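Local coordinates for protein deadlock (Drosophila melanogaster, PDB 5XYV) that takes part in oogenesis and germline maintenance, its N-terminal segment binding Rhino directly within the Rhino-Deadlock-Cutoff complex, at residues 17-20 and 21-25. Sequence-based numbering, arbitrary orientation.
Sequences QHIL and TTLGT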
loop_
_atom_site.group_PDB
_atom_site.type_symbol
_atom_site.label_atom_id
_atom_site.label_comp_id
_atom_site.label_asym_id
_atom_site.label_seq_id
_atom_site.Cartn_x
_atom_site.Cartn_y
_atom_site.Cartn_z
ATOM N N GLN C 17 -17.083 15.538 3.059
ATOM C CA GLN C 17 -17.855 15.852 4.249
ATOM C C GLN C 17 -17.665 14.754 5.307
ATOM O O GLN C 17 -17.658 15.030 6.513
ATOM C CB GLN C 17 -19.328 16.026 3.874
ATOM C CG GLN C 17 -20.113 16.913 4.791
ATOM C CD GLN C 17 -19.527 18.318 4.883
ATOM O OE1 GLN C 17 -19.079 18.897 3.884
ATOM N NE2 GLN C 17 -19.496 18.857 6.093
ATOM N N HIS C 18 -17.492 13.517 4.839
ATOM C CA HIS C 18 -17.150 12.382 5.710
ATOM C C HIS C 18 -15.823 12.594 6.424
ATOM O O HIS C 18 -15.711 12.354 7.629
ATOM C CB HIS C 18 -17.072 11.068 4.910
ATOM C CG HIS C 18 -18.385 10.600 4.378
ATOM N ND1 HIS C 18 -18.490 9.688 3.346
ATOM C CD2 HIS C 18 -19.656 10.901 4.745
ATOM C CE1 HIS C 18 -19.765 9.456 3.096
ATOM N NE2 HIS C 18 -20.492 10.177 3.931
ATOM N N ILE C 19 -14.808 12.994 5.665
ATOM C CA ILE C 19 -13.509 13.307 6.251
ATOM C C ILE C 19 -13.643 14.433 7.291
ATOM O O ILE C 19 -13.108 14.327 8.390
ATOM C CB ILE C 19 -12.480 13.699 5.175
ATOM C CG1 ILE C 19 -12.174 12.500 4.278
ATOM C CG2 ILE C 19 -11.197 14.251 5.808
ATOM C CD1 ILE C 19 -11.358 12.857 3.093
ATOM N N LEU C 20 -14.374 15.487 6.956
ATOM C CA LEU C 20 -14.602 16.573 7.906
ATOM C C LEU C 20 -15.351 16.110 9.158
ATOM O O LEU C 20 -14.994 16.476 10.253
ATOM C CB LEU C 20 -15.361 17.727 7.244
ATOM C CG LEU C 20 -14.642 18.403 6.064
ATOM C CD1 LEU C 20 -15.536 19.454 5.400
ATOM C CD2 LEU C 20 -13.356 19.022 6.528
ATOM N N THR C 21 -16.379 15.291 9.012
ATOM C CA THR C 21 -17.130 14.813 10.172
ATOM C C THR C 21 -16.266 13.991 11.132
ATOM O O THR C 21 -16.485 13.976 12.348
ATOM C CB THR C 21 -18.331 13.974 9.714
ATOM O OG1 THR C 21 -19.198 14.810 8.941
ATOM C CG2 THR C 21 -19.092 13.381 10.909
ATOM N N THR C 22 -15.269 13.325 10.560
ATOM C CA THR C 22 -14.368 12.429 11.273
ATOM C C THR C 22 -13.216 13.107 12.063
ATOM O O THR C 22 -12.894 12.673 13.184
ATOM C CB THR C 22 -13.782 11.420 10.257
ATOM O OG1 THR C 22 -14.859 10.632 9.736
ATOM C CG2 THR C 22 -12.742 10.505 10.894
ATOM N N LEU C 23 -12.621 14.169 11.509
ATOM C CA LEU C 23 -11.401 14.755 12.098
ATOM C C LEU C 23 -11.547 15.851 13.233
ATOM O O LEU C 23 -10.688 15.870 14.117
ATOM C CB LEU C 23 -10.476 15.269 10.961
ATOM C CG LEU C 23 -9.877 14.116 10.103
ATOM C CD1 LEU C 23 -8.885 14.584 9.028
ATOM C CD2 LEU C 23 -9.250 12.988 10.943
ATOM N N GLY C 24 -12.493 16.795 13.275
ATOM C CA GLY C 24 -13.241 17.417 12.213
ATOM C C GLY C 24 -12.827 18.881 12.087
ATOM O O GLY C 24 -11.643 19.160 12.263
ATOM N N THR C 25 -13.752 19.813 11.798
ATOM C CA THR C 25 -13.322 21.088 11.191
ATOM C C THR C 25 -12.412 21.932 12.075
ATOM O O THR C 25 -11.533 22.613 11.560
ATOM C CB THR C 25 -14.517 21.992 10.733
ATOM O OG1 THR C 25 -15.330 22.356 11.864
ATOM C CG2 THR C 25 -15.359 21.301 9.652
#
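The carbonyl plane of Q17 receives T21 on both faces, the hydroxyl OG1 from one and the backbone N from the other, and the plane of H18 receives T22 in the same manner. These are i to i-4 bonds in the last turns of helix 9-23, the first arm of a helical hairpin, where each threonine adds a side-chain bond to the backbone one. T21 OG1 lies 2.9 Å from Q17 O, its approach tilted 35° out of the carbonyl plane, and T21 N donates to the same oxygen at 2.8 Å. T22 OG1 is 2.9 Å from H18 O, while the bond from T22 N to H18 O is longer, at 3.1 Å. With chi1 of -63°, OG1 of T22 stands beside its own backbone N, which turns the hydroxyl back toward the preceding turn. L23 N then donates to I19 O at 3.2 Å, and helical backbone angles are lost at G24, which follows a peptide modelled as cis. This helix belongs to the region required for Rhino binding: the H18 ring stacks on F6 of the Rhino chain and its ND1 is hydrogen-bonded to the backbone N of A41 of the Rhino chain. Within the hairpin, W33 of helix 30-45 packs against L20 and L23. I19 and L23 run side by side in the same direction, with I19 CG2 meeting L23 CD1 at 4.0 Å.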